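PDB 6LRF: Alr4995 protein from Nostoc sp., which is a bifunctional enzyme of arginine catabolism, acting as an arginine dihydrolase that yields ornithine and as an ornithine cyclodeaminase that turns ornithine into proline. Local coordinates for residues B[422-427]-B[556-561]; B[526-531]-B[604-609]; B[600-603]-B[608-611]; B[561-566]-B[576-581]; B[368-371]-B[376-379]. All coordinates share one frame; numbering follows the deposited sequence.

Contact 1 of 5, residues B[422-427]-B[556-561]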
# COMPACT_ATOMS: atom_id res chain seq x y z
N LYS B 422 -11.65 32.57 18.23
CA LYS B 422 -10.26 32.76 18.63
C LYS B 422 -9.68 31.43 19.04
O LYS B 422 -10.35 30.65 19.72
CB LYS B 422 -10.13 33.75 19.79
CG LYS B 422 -10.42 35.21 19.46
CD LYS B 422 -10.25 36.02 20.73
CE LYS B 422 -9.69 37.41 20.49
NZ LYS B 422 -8.99 37.90 21.74
N ILE B 423 -8.44 31.17 18.66
CA ILE B 423 -7.75 29.99 19.19
C ILE B 423 -7.41 30.21 20.66
O ILE B 423 -7.29 31.35 21.10
CB ILE B 423 -6.47 29.66 18.39
CG1 ILE B 423 -5.50 30.85 18.46
CG2 ILE B 423 -6.83 29.29 16.94
CD1 ILE B 423 -4.15 30.59 17.80
N LEU B 424 -7.26 29.13 21.41
CA LEU B 424 -7.18 29.21 22.87
C LEU B 424 -6.08 30.13 23.36
O LEU B 424 -6.31 30.95 24.25
CB LEU B 424 -6.96 27.82 23.46
CG LEU B 424 -8.07 26.78 23.25
CD1 LEU B 424 -7.68 25.45 23.89
CD2 LEU B 424 -9.38 27.27 23.80
N ARG B 425 -4.88 30.00 22.79
CA ARG B 425 -3.73 30.77 23.29
C ARG B 425 -3.87 32.28 23.05
O ARG B 425 -3.16 33.06 23.66
CB ARG B 425 -2.42 30.26 22.66
CG ARG B 425 -2.29 30.48 21.16
CD ARG B 425 -0.86 30.18 20.71
NE ARG B 425 -0.64 30.44 19.28
CZ ARG B 425 -0.62 29.49 18.36
NH1 ARG B 425 -0.83 28.23 18.71
NH2 ARG B 425 -0.40 29.78 17.08
N ASP B 426 -4.80 32.69 22.19
CA ASP B 426 -5.03 34.12 21.95
C ASP B 426 -6.12 34.74 22.82
O ASP B 426 -6.44 35.92 22.66
CB ASP B 426 -5.41 34.38 20.49
CG ASP B 426 -4.27 34.08 19.52
OD1 ASP B 426 -3.09 34.07 19.94
OD2 ASP B 426 -4.56 33.89 18.31
N LEU B 427 -6.71 33.96 23.73
CA LEU B 427 -7.75 34.51 24.60
C LEU B 427 -7.10 35.40 25.66
O LEU B 427 -6.04 35.07 26.18
CB LEU B 427 -8.56 33.39 25.26
CG LEU B 427 -9.43 32.53 24.35
CD1 LEU B 427 -9.98 31.33 25.13
CD2 LEU B 427 -10.54 33.34 23.75
N HIS B 556 -13.43 16.52 23.47
CA HIS B 556 -12.56 15.86 24.43
C HIS B 556 -11.10 16.27 24.22
O HIS B 556 -10.35 16.46 25.18
CB HIS B 556 -12.69 14.33 24.32
CG HIS B 556 -13.91 13.78 25.00
ND1 HIS B 556 -14.10 12.43 25.22
CD2 HIS B 556 -15.01 14.40 25.50
CE1 HIS B 556 -15.25 12.25 25.83
NE2 HIS B 556 -15.83 13.42 26.02
N HIS B 557 -10.70 16.41 22.95
CA HIS B 557 -9.33 16.77 22.60
C HIS B 557 -8.95 18.19 23.04
O HIS B 557 -7.93 18.41 23.69
CB HIS B 557 -9.15 16.64 21.09
CG HIS B 557 -7.73 16.49 20.66
ND1 HIS B 557 -6.98 15.36 20.92
CD2 HIS B 557 -6.92 17.34 19.98
CE1 HIS B 557 -5.77 15.52 20.41
NE2 HIS B 557 -5.71 16.71 19.84
N LEU B 558 -9.79 19.15 22.66
CA LEU B 558 -9.62 20.55 23.06
C LEU B 558 -9.74 20.73 24.57
O LEU B 558 -9.02 21.56 25.14
CB LEU B 558 -10.66 21.43 22.35
CG LEU B 558 -10.19 22.07 21.04
CD1 LEU B 558 -9.15 23.16 21.34
CD2 LEU B 558 -9.62 21.02 20.10
N LYS B 559 -10.64 19.98 25.21
CA LYS B 559 -10.76 20.03 26.66
C LYS B 559 -9.45 19.67 27.33
O LYS B 559 -9.04 20.31 28.30
CB LYS B 559 -11.85 19.08 27.18
CG LYS B 559 -11.77 18.84 28.68
CD LYS B 559 -13.04 18.21 29.23
CE LYS B 559 -13.06 18.28 30.76
NZ LYS B 559 -14.44 18.08 31.31
N VAL B 560 -8.80 18.63 26.83
CA VAL B 560 -7.55 18.20 27.42
C VAL B 560 -6.49 19.28 27.26
O VAL B 560 -5.74 19.57 28.19
CB VAL B 560 -7.06 16.87 26.80
CG1 VAL B 560 -5.59 16.61 27.15
CG2 VAL B 560 -7.95 15.71 27.25
N ILE B 561 -6.43 19.88 26.07
CA ILE B 561 -5.42 20.89 25.80
C ILE B 561 -5.64 22.09 26.71
O ILE B 561 -4.72 22.56 27.38
CB ILE B 561 -5.43 21.32 24.33
CG1 ILE B 561 -4.90 20.15 23.47
CG2 ILE B 561 -4.59 22.59 24.14
CD1 ILE B 561 -5.00 20.37 21.97
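L424 and L558 meet end to end through single methyl groups, CD1 of L424 lying 3.7 Å from CD1 of L558, with the two side chains inclined to each other instead of running alongside. L424 is directed toward the helix: its CG stands anti to the carbonyl carbon (chi1 -63°) and the branch continues extended, which carries CD1 outward. L558 leaves its helix at a slant, and its end then swings nearer. The same CD1 of L424 also approaches CG2 of I561, one turn further along, at 4.2 Å, and so lies close to both helix residues. Residues 422-427 follow strand 416-422 of the seven-stranded mixed sheet, whereas helix 554-567 belongs to the Rossmann-type region, and the contact therefore joins two parts of the C-terminal half. L424 opens a short 3-10 turn, 424-426, and L427 N bonds back to L424 O at 3.1 Å. Leucine and isoleucine suit this buried place, where no hydrogen bond crosses between the segments. Next to it, R425 has I423 CD1 over the centre of one guanidinium face, donates through NH1 to G604 O, and reaches Q617 of the second subunit with NH2.

Contact 2 of 5, residues B[526-531]-B[604-609]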
# COMPACT_ATOMS: atom_id res chain seq x y z
N ILE B 526 1.40 13.34 20.42
CA ILE B 526 1.44 12.11 21.22
C ILE B 526 1.10 12.39 22.69
O ILE B 526 0.42 11.60 23.33
CB ILE B 526 2.80 11.39 21.15
CG1 ILE B 526 2.78 10.19 22.10
CG2 ILE B 526 3.95 12.32 21.53
CD1 ILE B 526 3.28 8.94 21.50
N ALA B 527 1.55 13.52 23.21
CA ALA B 527 1.23 13.90 24.57
C ALA B 527 -0.26 14.19 24.74
O ALA B 527 -0.86 13.74 25.71
CB ALA B 527 2.05 15.11 25.00
N VAL B 528 -0.86 14.93 23.81
CA VAL B 528 -2.29 15.20 23.96
C VAL B 528 -3.12 13.91 23.85
O VAL B 528 -4.04 13.70 24.63
CB VAL B 528 -2.83 16.21 22.92
CG1 VAL B 528 -4.33 16.43 23.15
CG2 VAL B 528 -2.10 17.55 23.02
N HIS B 529 -2.80 13.05 22.89
CA HIS B 529 -3.55 11.80 22.71
C HIS B 529 -3.39 10.86 23.89
O HIS B 529 -4.34 10.21 24.30
CB HIS B 529 -3.11 11.09 21.42
CG HIS B 529 -3.66 11.72 20.18
ND1 HIS B 529 -4.82 11.28 19.58
CD2 HIS B 529 -3.23 12.78 19.45
CE1 HIS B 529 -5.07 12.03 18.52
NE2 HIS B 529 -4.12 12.95 18.42
N ASP B 530 -2.17 10.77 24.43
CA ASP B 530 -1.92 9.93 25.59
C ASP B 530 -2.73 10.42 26.78
O ASP B 530 -3.37 9.64 27.49
CB ASP B 530 -0.44 9.91 25.93
CG ASP B 530 -0.15 9.23 27.27
OD1 ASP B 530 -0.32 7.98 27.37
OD2 ASP B 530 0.28 9.93 28.21
N ILE B 531 -2.70 11.73 26.99
CA ILE B 531 -3.42 12.29 28.12
C ILE B 531 -4.93 12.13 27.89
O ILE B 531 -5.64 11.72 28.79
CB ILE B 531 -3.03 13.74 28.35
CG1 ILE B 531 -1.56 13.78 28.78
CG2 ILE B 531 -3.91 14.37 29.42
CD1 ILE B 531 -0.96 15.17 28.93
N GLY B 604 -3.11 24.06 20.22
CA GLY B 604 -2.73 24.60 21.51
C GLY B 604 -1.61 25.62 21.38
O GLY B 604 -1.87 26.80 21.07
N PRO B 605 -0.37 25.18 21.59
CA PRO B 605 0.02 23.82 22.00
C PRO B 605 -0.05 23.60 23.50
O PRO B 605 -0.53 24.47 24.24
CB PRO B 605 1.46 23.71 21.52
CG PRO B 605 1.99 25.12 21.70
CD PRO B 605 0.81 26.05 21.39
N LEU B 606 0.42 22.44 23.96
CA LEU B 606 0.66 22.25 25.37
C LEU B 606 1.75 23.24 25.78
O LEU B 606 2.55 23.67 24.94
CB LEU B 606 1.08 20.81 25.69
CG LEU B 606 0.01 19.80 25.27
CD1 LEU B 606 0.54 18.39 25.42
CD2 LEU B 606 -1.30 19.98 26.07
N PRO B 607 1.76 23.64 27.05
CA PRO B 607 2.81 24.56 27.50
C PRO B 607 4.17 23.89 27.49
O PRO B 607 5.19 24.57 27.42
CB PRO B 607 2.38 24.94 28.92
CG PRO B 607 1.39 23.92 29.32
CD PRO B 607 0.73 23.41 28.08
N ASP B 608 4.21 22.56 27.54
CA ASP B 608 5.49 21.85 27.51
C ASP B 608 6.13 21.84 26.12
O ASP B 608 7.34 21.64 25.99
CB ASP B 608 5.30 20.41 27.98
CG ASP B 608 4.85 20.31 29.45
OD1 ASP B 608 3.68 20.62 29.75
OD2 ASP B 608 5.69 19.93 30.29
N THR B 609 5.32 22.03 25.08
CA THR B 609 5.79 21.87 23.71
C THR B 609 6.73 23.01 23.31
O THR B 609 6.41 24.19 23.47
CB THR B 609 4.60 21.77 22.74
OG1 THR B 609 3.79 20.64 23.11
CG2 THR B 609 5.07 21.55 21.29
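A527 begins the contact from helix 524-536 with its one methyl group, directed at the loop, and CB lies 3.6 Å from CD1 of L606. The small alanine suits a place where the leucine comes this close to the helix. V528 comes next. Its CG2, anti to the carbonyl carbon, is set against the forked end of L606, 3.7 Å from CD1 of L606 and 4.0 Å from its CD2, so the valine methyl faces the whole branch. Further along, I531 also points toward the loop but stops short of it, packing instead on V560 and I579.

The leucine reaches both partners because its chain is extended beyond CB (chi2 172°). Two bonds hold its backbone: L606 opens a type I turn closed by T609 N bonding to L606 O at 3.2 Å, and L606 N donates to N524 OD1. Just before it, the loop carries a cis peptide bond ahead of P605. This loop follows strand 594-597, an outer strand of the parallel Rossmann-type sheet, and helix 524-536 follows the neighbouring strand 519-523. I564 of helix 554-567 also touches L606. Cutting the leucine back to an alanine here would probably open a gap beside A527 and V528 and leave their methyls without the leucine they pack on. Since only carbon meets carbon, the contact gains from burying apolar surface and sets no direction of its own; the turn bond and the N524 bond probably supply that.

Contact 3 of 5, residues B[600-603]-B[608-611]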
# COMPACT_ATOMS: atom_id res chain seq x y z
N ILE B 600 4.12 22.71 12.66
CA ILE B 600 3.20 23.68 12.06
C ILE B 600 1.71 23.29 12.26
O ILE B 600 0.81 24.13 12.19
CB ILE B 600 3.53 23.86 10.55
CG1 ILE B 600 2.83 25.09 9.94
CG2 ILE B 600 3.25 22.58 9.77
CD1 ILE B 600 3.29 26.39 10.52
N ARG B 601 1.45 22.01 12.55
CA ARG B 601 0.09 21.52 12.74
C ARG B 601 -0.40 21.49 14.20
O ARG B 601 -1.55 21.12 14.46
CB ARG B 601 -0.04 20.11 12.16
CG ARG B 601 0.51 19.05 13.10
CD ARG B 601 -0.31 17.79 13.12
NE ARG B 601 -1.70 18.05 13.48
CZ ARG B 601 -2.63 17.10 13.55
NH1 ARG B 601 -2.29 15.84 13.29
NH2 ARG B 601 -3.88 17.42 13.87
N ASP B 602 0.45 21.85 15.16
CA ASP B 602 0.11 21.73 16.59
C ASP B 602 -1.14 22.50 17.01
O ASP B 602 -1.29 23.69 16.71
CB ASP B 602 1.26 22.21 17.47
CG ASP B 602 2.42 21.27 17.46
OD1 ASP B 602 2.32 20.20 16.82
OD2 ASP B 602 3.44 21.59 18.10
N ASP B 603 -2.02 21.80 17.73
CA ASP B 603 -3.16 22.43 18.41
C ASP B 603 -2.77 22.84 19.83
O ASP B 603 -2.16 22.06 20.57
CB ASP B 603 -4.37 21.49 18.44
CG ASP B 603 -4.83 21.05 17.05
OD1 ASP B 603 -5.28 21.92 16.26
OD2 ASP B 603 -4.75 19.83 16.75
N ASP B 608 4.21 22.56 27.54
CA ASP B 608 5.49 21.85 27.51
C ASP B 608 6.13 21.84 26.12
O ASP B 608 7.34 21.64 25.99
CB ASP B 608 5.30 20.41 27.98
CG ASP B 608 4.85 20.31 29.45
OD1 ASP B 608 3.68 20.62 29.75
OD2 ASP B 608 5.69 19.93 30.29
N THR B 609 5.32 22.03 25.08
CA THR B 609 5.79 21.87 23.71
C THR B 609 6.73 23.01 23.31
O THR B 609 6.41 24.19 23.47
CB THR B 609 4.60 21.77 22.74
OG1 THR B 609 3.79 20.64 23.11
CG2 THR B 609 5.07 21.55 21.29
N GLN B 610 7.91 22.63 22.83
CA GLN B 610 8.93 23.59 22.43
C GLN B 610 8.69 24.08 20.98
O GLN B 610 8.94 23.36 20.01
CB GLN B 610 10.32 22.95 22.58
CG GLN B 610 11.49 23.85 22.17
CD GLN B 610 11.54 25.15 22.95
OE1 GLN B 610 10.93 26.16 22.55
NE2 GLN B 610 12.25 25.13 24.09
N MSE B 611 8.17 25.30 20.84
CA MSE B 611 7.83 25.87 19.54
C MSE B 611 9.01 26.60 18.90
O MSE B 611 8.91 27.06 17.76
CB MSE B 611 6.63 26.83 19.68
CG MSE B 611 5.35 26.17 20.22
SE MSE B 611 4.67 24.71 19.11
CE MSE B 611 3.63 25.68 17.79
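D602 meets T609 and M611 through a single carboxylate oxygen, and no hydrogen bond joins the two segments. The van der Waals contacts come first. OD2 of D602 lies 3.6 Å from CG2 of T609, the two side chains approaching from opposite directions, and 3.5 Å from SE of M611, a selenomethionine that slides past the aspartate. In M611 the bend at chi2 (-60°) turns SE toward the carboxylate, and that at chi3 (-84°) sets its methyl CE 4.1 Å from OD2 of D602.

The polar bonds lead elsewhere. D602 OD2 accepts from S599 N, while T609 turns its methyl to the aspartate and leaves OG1 to bond N524 OD1. R601 NH2 and D603 OD2 form a long salt bridge of 3.9 Å. Across the subunit boundary, Q617 of the second subunit donates through NE2 to the carbonyl oxygens of I600 and D602, and L613 of that subunit packs on M611. The loop between strand 594-597 and helix 613-624 thus folds on itself beside the interface of this Rossmann-type region. A carboxylate oxygen against a methyl and selenium adds little directed attraction, so hydrogen bonds within its own loop, among them that from S599 N, probably do more to fix the aspartate.

Contact 4 of 5, residues B[561-566]-B[576-581]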
# COMPACT_ATOMS: atom_id res chain seq x y z
N ILE B 561 -6.43 19.88 26.07
CA ILE B 561 -5.42 20.89 25.80
C ILE B 561 -5.64 22.09 26.71
O ILE B 561 -4.72 22.56 27.38
CB ILE B 561 -5.43 21.32 24.33
CG1 ILE B 561 -4.90 20.15 23.47
CG2 ILE B 561 -4.59 22.59 24.14
CD1 ILE B 561 -5.00 20.37 21.97
N ASN B 562 -6.89 22.56 26.77
CA ASN B 562 -7.24 23.66 27.65
C ASN B 562 -6.95 23.38 29.14
O ASN B 562 -6.48 24.25 29.87
CB ASN B 562 -8.72 24.01 27.50
CG ASN B 562 -9.04 25.36 28.06
OD1 ASN B 562 -8.49 26.36 27.60
ND2 ASN B 562 -9.92 25.40 29.07
N THR B 563 -7.22 22.16 29.58
CA THR B 563 -6.99 21.81 30.98
C THR B 563 -5.50 21.82 31.33
O THR B 563 -5.10 22.33 32.38
CB THR B 563 -7.61 20.42 31.28
OG1 THR B 563 -9.02 20.49 31.06
CG2 THR B 563 -7.35 20.00 32.71
N ILE B 564 -4.66 21.27 30.46
CA ILE B 564 -3.22 21.28 30.72
C ILE B 564 -2.69 22.73 30.69
O ILE B 564 -1.89 23.10 31.53
CB ILE B 564 -2.43 20.40 29.71
CG1 ILE B 564 -2.99 18.96 29.70
CG2 ILE B 564 -0.95 20.35 30.08
CD1 ILE B 564 -3.03 18.30 31.08
N ARG B 565 -3.16 23.54 29.74
CA ARG B 565 -2.76 24.94 29.69
C ARG B 565 -3.18 25.63 31.00
O ARG B 565 -2.43 26.45 31.54
CB ARG B 565 -3.34 25.65 28.46
CG ARG B 565 -2.75 25.16 27.11
CD ARG B 565 -3.32 25.95 25.93
NE ARG B 565 -2.99 27.37 26.03
CZ ARG B 565 -1.86 27.91 25.57
NH1 ARG B 565 -0.97 27.15 24.93
NH2 ARG B 565 -1.63 29.21 25.73
N ARG B 566 -4.34 25.27 31.55
CA ARG B 566 -4.77 25.88 32.80
C ARG B 566 -3.84 25.55 33.96
O ARG B 566 -3.47 26.42 34.73
CB ARG B 566 -6.20 25.47 33.17
CG ARG B 566 -6.68 26.19 34.43
CD ARG B 566 -8.15 26.02 34.67
NE ARG B 566 -8.48 24.62 34.94
CZ ARG B 566 -9.22 23.86 34.14
NH1 ARG B 566 -9.72 24.37 33.01
NH2 ARG B 566 -9.46 22.59 34.46
N SER B 576 -1.47 17.62 40.52
CA SER B 576 -2.83 17.91 40.95
C SER B 576 -3.75 16.68 40.91
O SER B 576 -4.92 16.77 41.25
CB SER B 576 -3.44 19.00 40.07
OG SER B 576 -3.85 18.44 38.84
N GLY B 577 -3.22 15.54 40.47
CA GLY B 577 -4.01 14.32 40.39
C GLY B 577 -5.03 14.22 39.26
O GLY B 577 -5.86 13.31 39.28
N ILE B 578 -5.00 15.11 38.28
CA ILE B 578 -5.98 15.00 37.18
C ILE B 578 -5.46 14.04 36.09
O ILE B 578 -6.25 13.40 35.40
CB ILE B 578 -6.33 16.37 36.54
CG1 ILE B 578 -5.19 16.87 35.65
CG2 ILE B 578 -6.69 17.41 37.62
CD1 ILE B 578 -5.47 18.19 35.04
N ILE B 579 -4.14 13.95 35.93
CA ILE B 579 -3.53 12.91 35.12
C ILE B 579 -3.02 11.80 36.04
O ILE B 579 -2.15 12.05 36.88
CB ILE B 579 -2.35 13.43 34.28
CG1 ILE B 579 -2.79 14.56 33.35
CG2 ILE B 579 -1.72 12.28 33.51
CD1 ILE B 579 -1.61 15.21 32.65
N ARG B 580 -3.53 10.58 35.88
CA ARG B 580 -3.24 9.50 36.82
C ARG B 580 -2.60 8.27 36.19
O ARG B 580 -2.19 7.35 36.88
CB ARG B 580 -4.53 9.08 37.54
CG ARG B 580 -5.06 10.15 38.46
CD ARG B 580 -6.26 9.68 39.25
NE ARG B 580 -6.65 10.69 40.22
CZ ARG B 580 -6.13 10.79 41.44
NH1 ARG B 580 -5.20 9.93 41.85
NH2 ARG B 580 -6.54 11.75 42.26
N SER B 581 -2.52 8.25 34.87
CA SER B 581 -1.93 7.11 34.19
C SER B 581 -1.48 7.47 32.79
O SER B 581 -1.90 8.51 32.25
CB SER B 581 -2.93 5.95 34.13
OG SER B 581 -4.12 6.37 33.49
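I578 and I579, which carry this contact against helix 554-567, follow directly on G577, where the chain leaves helix 570-575 with a positive phi of 74°. Glycine suits that conformation, and R580 lies with one guanidinium face toward G577 CA, offset to the rim. I578 comes next. Its CG1 is squeezed between the backbone N and the carbonyl carbon (chi1 75°), and from there the chain extends to put CD1 only 3.5 Å from CG2 of T563, tighter than carbon atoms usually sit. The two side chains slide past each other in opposite directions. T563 can offer a methyl because its hydroxyl is engaged within its own helix, OG1 bonding to K559 O.

I579 then meets I564 at about a right angle, CD1 of I579 lying 3.7 Å from CD1 of I564. The end of I564 bends toward the loop, while I579 points at the helix from its base and also touches V574 and I531, so its branched, fully apolar chain fills a place between three helices. No hydrogen bond crosses the contact. Helix 570-575 ends in a Schellman motif, with G577 at positive phi and two bonds back into the last turn; the two isoleucines that follow pack on the neighbouring helix of the Rossmann-type region.

Contact 5 of 5, residues B[368-371]-B[376-379]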
# COMPACT_ATOMS: atom_id res chain seq x y z
N GLU B 368 -19.07 32.93 29.94
CA GLU B 368 -18.21 32.95 31.12
C GLU B 368 -16.92 33.70 30.80
O GLU B 368 -16.43 33.66 29.68
CB GLU B 368 -17.90 31.52 31.59
CG GLU B 368 -19.08 30.81 32.24
CD GLU B 368 -19.59 31.54 33.47
OE1 GLU B 368 -18.77 32.17 34.17
OE2 GLU B 368 -20.82 31.50 33.73
N PRO B 369 -16.36 34.41 31.80
CA PRO B 369 -15.17 35.21 31.47
C PRO B 369 -13.89 34.40 31.44
O PRO B 369 -13.74 33.47 32.21
CB PRO B 369 -15.12 36.23 32.61
CG PRO B 369 -15.73 35.50 33.78
CD PRO B 369 -16.84 34.66 33.17
N VAL B 370 -12.99 34.74 30.52
CA VAL B 370 -11.62 34.29 30.59
C VAL B 370 -10.96 34.90 31.83
O VAL B 370 -11.08 36.11 32.05
CB VAL B 370 -10.83 34.70 29.31
CG1 VAL B 370 -9.36 34.35 29.44
CG2 VAL B 370 -11.43 34.05 28.08
N ILE B 371 -10.28 34.10 32.65
CA ILE B 371 -9.61 34.67 33.82
C ILE B 371 -8.09 34.57 33.75
O ILE B 371 -7.38 35.30 34.43
CB ILE B 371 -10.09 34.01 35.14
CG1 ILE B 371 -9.93 32.49 35.09
CG2 ILE B 371 -11.54 34.41 35.46
CD1 ILE B 371 -10.65 31.80 36.21
N ALA B 376 -9.39 29.02 28.18
CA ALA B 376 -10.84 29.26 28.07
C ALA B 376 -11.51 28.80 29.37
O ALA B 376 -10.96 27.94 30.07
CB ALA B 376 -11.42 28.54 26.87
N PRO B 377 -12.66 29.40 29.71
CA PRO B 377 -13.43 28.92 30.87
C PRO B 377 -13.91 27.53 30.62
O PRO B 377 -14.04 27.13 29.46
CB PRO B 377 -14.61 29.89 30.96
CG PRO B 377 -14.71 30.49 29.59
CD PRO B 377 -13.30 30.57 29.08
N ASP B 378 -14.18 26.80 31.69
CA ASP B 378 -14.58 25.41 31.57
C ASP B 378 -15.88 25.28 30.78
O ASP B 378 -16.77 26.12 30.89
CB ASP B 378 -14.72 24.78 32.95
CG ASP B 378 -14.47 23.30 32.93
OD1 ASP B 378 -13.28 22.89 32.89
OD2 ASP B 378 -15.47 22.54 32.93
N ASP B 379 -15.97 24.21 30.00
CA ASP B 379 -17.12 23.91 29.15
C ASP B 379 -17.29 24.90 27.99
O ASP B 379 -18.39 25.05 27.47
CB ASP B 379 -18.41 23.86 29.98
CG ASP B 379 -19.56 23.19 29.24
OD1 ASP B 379 -19.29 22.22 28.48
OD2 ASP B 379 -20.71 23.64 29.40
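P377 packs against E368, P369 and V370 where the chain leaves strand 366-369, an outer strand of the seven-stranded mixed sheet, and doubles back along it in the opposite direction. The reversal is not a hydrogen-bonded strand pair, for no hydrogen bond runs between residues 368-371 and 376-379. Proline, which has no N-H to give, fits such an edge well.

The apolar contacts use two carbons of its ring. CB of P377 lies 3.7 Å from CB of E368, and CD of P377 is 4.1 Å from CG2 of V370. Of the E368 side chain, only CB touches: the chain bends at chi2 (-60°) and leads its carboxylate away from the contact, which lets a charged residue serve at an exposed edge. V370, by contrast, is buried and touches L427 and V433 as well.

Hydrogen bonds hold the two sides separately. The backbone of E368 pairs with V433, and that of V370 with G430 and E431, so the outgoing segment is tied to strand 432-435 and the residues just before it; on the return, A376 N bonds to the side-chain oxygen OD1 of N562 on helix 554-567.

The remaining contacts set ring carbons against carbonyl oxygens, packing in which polar atoms meet CH groups: P369 O lies 3.9 Å from CB of P377, and E368 O stands 3.6 Å from its CG.

How the contacts relate
Helix 554-567 ties the set together. Contacts 1 and 4 share I561, and contacts 2 and 3 reach the same residue, V528 CG1 of contact 2 lying 3.8 Å from I561 CG1 and D603 O of contact 3 lying 3.6 Å from I561 CD1. Contacts 2 and 3 have centres about 8 Å apart and share D608 and T609. R565 NH1 of contact 4 probably donates to P605 O of contact 2 at 2.8 Å. Contact 5 is centred about 11 Å from contact 1, where L427 CD1 lies 3.6 Å from A376 CB, and about 16 Å from contact 4, which it also touches; it does not touch contact 2. The enzyme is unliganded, and all five contacts are structural packing around the Rossmann-type region and the neighbouring mixed sheet.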